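Local coordinates for saposin-like protein (Necator americanus, PDB 3S63), which probably binds lipids and interacts with membranes as a member of the saposin-like family, at residues L59-R62 with E63-G67. Numbering follows the deposited sequence.
Sequences LIFR and EMTDG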
ATOM      1  N   LEU A  59      -4.969  -8.684   2.479  1.00 29.29           N
ATOM      2  CA  LEU A  59      -3.568  -9.021   2.290  1.00 25.58           C
ATOM      3  C   LEU A  59      -2.676  -7.941   2.895  1.00 29.89           C
ATOM      4  O   LEU A  59      -1.710  -8.251   3.585  1.00 33.53           O
ATOM      5  CB  LEU A  59      -3.252  -9.196   0.814  1.00 27.77           C
ATOM      6  CG  LEU A  59      -1.770  -9.364   0.478  1.00 29.99           C
ATOM      7  CD1 LEU A  59      -1.367 -10.840   0.498  1.00 26.82           C
ATOM      8  CD2 LEU A  59      -1.468  -8.727  -0.880  1.00 26.58           C
ATOM      9  N   ILE A  60      -2.997  -6.672   2.655  1.00 30.47           N
ATOM     10  CA  ILE A  60      -2.229  -5.579   3.255  1.00 29.45           C
ATOM     11  C   ILE A  60      -2.303  -5.573   4.784  1.00 29.73           C
ATOM     12  O   ILE A  60      -1.320  -5.298   5.446  1.00 34.89           O
ATOM     13  CB  ILE A  60      -2.671  -4.216   2.714  1.00 28.74           C
ATOM     14  CG1 ILE A  60      -2.585  -4.227   1.198  1.00 27.39           C
ATOM     15  CG2 ILE A  60      -1.808  -3.105   3.283  1.00 27.06           C
ATOM     16  CD1 ILE A  60      -3.392  -3.120   0.548  1.00 36.48           C
ATOM     17  N   PHE A  61      -3.467  -5.883   5.340  1.00 27.20           N
ATOM     18  CA  PHE A  61      -3.637  -5.917   6.781  1.00 26.36           C
ATOM     19  C   PHE A  61      -2.773  -7.007   7.363  1.00 29.90           C
ATOM     20  O   PHE A  61      -1.994  -6.765   8.279  1.00 33.98           O
ATOM     21  CB  PHE A  61      -5.095  -6.160   7.143  1.00 29.22           C
ATOM     22  CG  PHE A  61      -5.354  -6.277   8.624  1.00 29.51           C
ATOM     23  CD1 PHE A  61      -5.389  -5.143   9.434  1.00 32.04           C
ATOM     24  CD2 PHE A  61      -5.614  -7.513   9.201  1.00 29.48           C
ATOM     25  CE1 PHE A  61      -5.653  -5.246  10.813  1.00 30.48           C
ATOM     26  CE2 PHE A  61      -5.887  -7.628  10.571  1.00 32.05           C
ATOM     27  CZ  PHE A  61      -5.902  -6.492  11.378  1.00 31.01           C
ATOM     28  N   ARG A  62      -2.901  -8.210   6.817  1.00 33.28           N
ATOM     29  CA  ARG A  62      -2.117  -9.350   7.285  1.00 29.84           C
ATOM     30  C   ARG A  62      -0.624  -9.078   7.251  1.00 31.86           C
ATOM     31  O   ARG A  62       0.064  -9.324   8.232  1.00 34.50           O
ATOM     32  CB  ARG A  62      -2.415 -10.578   6.443  1.00 30.46           C
ATOM     33  CG  ARG A  62      -1.677 -11.813   6.878  1.00 29.72           C
ATOM     34  CD  ARG A  62      -1.919 -12.925   5.886  1.00 33.05           C
ATOM     35  NE  ARG A  62      -1.134 -12.732   4.669  1.00 33.03           N
ATOM     36  CZ  ARG A  62      -1.304 -13.412   3.541  1.00 30.05           C
ATOM     37  NH1 ARG A  62      -2.247 -14.339   3.430  1.00 31.88           N
ATOM     38  NH2 ARG A  62      -0.529 -13.153   2.514  1.00 30.00           N
ATOM     39  N   GLU A  63      -0.123  -8.565   6.133  1.00 30.78           N
ATOM     40  CA  GLU A  63       1.315  -8.355   5.976  1.00 36.16           C
ATOM     41  C   GLU A  63       1.848  -7.258   6.886  1.00 36.00           C
ATOM     42  O   GLU A  63       2.986  -7.309   7.346  1.00 40.16           O
ATOM     43  CB  GLU A  63       1.663  -8.017   4.527  1.00 33.82           C
ATOM     44  CG  GLU A  63       1.353  -9.116   3.556  1.00 32.73           C
ATOM     45  CD  GLU A  63       2.173 -10.351   3.807  1.00 37.20           C
ATOM     46  OE1 GLU A  63       3.407 -10.223   3.893  1.00 39.78           O
ATOM     47  OE2 GLU A  63       1.585 -11.446   3.917  1.00 38.01           O
ATOM     48  N   MET A  64       1.021  -6.255   7.124  1.00 33.25           N
ATOM     49  CA  MET A  64       1.415  -5.137   7.953  1.00 31.63           C
ATOM     50  C   MET A  64       1.520  -5.545   9.415  1.00 35.01           C
ATOM     51  O   MET A  64       2.428  -5.101  10.111  1.00 41.23           O
ATOM     52  CB  MET A  64       0.415  -3.998   7.803  1.00 30.08           C
ATOM     53  CG  MET A  64       0.797  -2.958   6.784  1.00 28.09           C
ATOM     54  SD  MET A  64      -0.319  -1.527   6.829  1.00 29.98           S
ATOM     55  CE  MET A  64       0.114  -0.759   5.269  1.00 26.17           C
ATOM     56  N   THR A  65       0.598  -6.389   9.871  1.00 37.02           N
ATOM     57  CA  THR A  65       0.489  -6.739  11.289  1.00 39.91           C
ATOM     58  C   THR A  65       1.361  -7.935  11.721  1.00 43.99           C
ATOM     59  O   THR A  65       1.453  -8.259  12.917  1.00 44.27           O
ATOM     60  CB  THR A  65      -0.980  -7.002  11.691  1.00 34.03           C
ATOM     61  OG1 THR A  65      -1.516  -8.065  10.900  1.00 35.92           O
ATOM     62  CG2 THR A  65      -1.806  -5.775  11.480  1.00 38.51           C
ATOM     63  N   ASP A  66       1.986  -8.583  10.739  1.00 39.57           N
ATOM     64  CA  ASP A  66       2.894  -9.708  10.955  1.00 34.17           C
ATOM     65  C   ASP A  66       4.262  -9.223  11.427  1.00 39.87           C
ATOM     66  O   ASP A  66       5.020  -9.982  12.006  1.00 49.56           O
ATOM     67  CB  ASP A  66       3.065 -10.508   9.657  1.00 37.82           C
ATOM     68  CG  ASP A  66       2.056 -11.639   9.516  1.00 36.32           C
ATOM     69  OD1 ASP A  66       2.224 -12.494   8.624  1.00 35.56           O
ATOM     70  OD2 ASP A  66       1.098 -11.692  10.300  1.00 39.85           O
ATOM     71  N   GLY A  67       4.592  -7.965  11.168  1.00 49.37           N
ATOM     72  CA  GLY A  67       5.858  -7.419  11.615  1.00 51.28           C
ATOM     73  C   GLY A  67       6.913  -7.428  10.528  1.00 51.94           C
ATOM     74  O   GLY A  67       7.875  -6.653  10.553  1.00 54.36           O
TER
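I60 and M64, one turn apart near the C-terminal end of helix 46-65 in this saposin-like helical fold, form the buried side of the contact. Their side chains run alongside each other, and I60 CG2 meets the terminal methyl CE of M64 at 3.6 Å. L14 and F18 of helix 3-20 pack against I60 and M64 respectively. The backbone confirms the helical turn: E63 N donates a hydrogen bond to L59 O at 3.0 Å, whereas the later one from D66 N to R62 O is weak, its N-H...O angle only 124°, just before G67 leaves helical geometry with positive phi. On the flank, T65 CG2 sits over one face of the F61 ring, 4.2 Å from its centroid, in a CH-pi contact. T65 OG1 lies between its own backbone N and carbonyl carbon (chi1 59°), which brings it within hydrogen-bonding distance of F61 O (3.0 Å), a carbonyl that also accepts from T65 N. The exposed R62 marks the solvent side. Its chain, bent at chi3, runs beside E63, the guanidinium and carboxylate planes 81° apart. In this hydrogen-bonded salt bridge R62 NE meets the anti lone pair of E63 OE2 at 3.1 Å, while R62 NH2 reaches the same oxygen from the anti side, tilted out of the carboxylate plane.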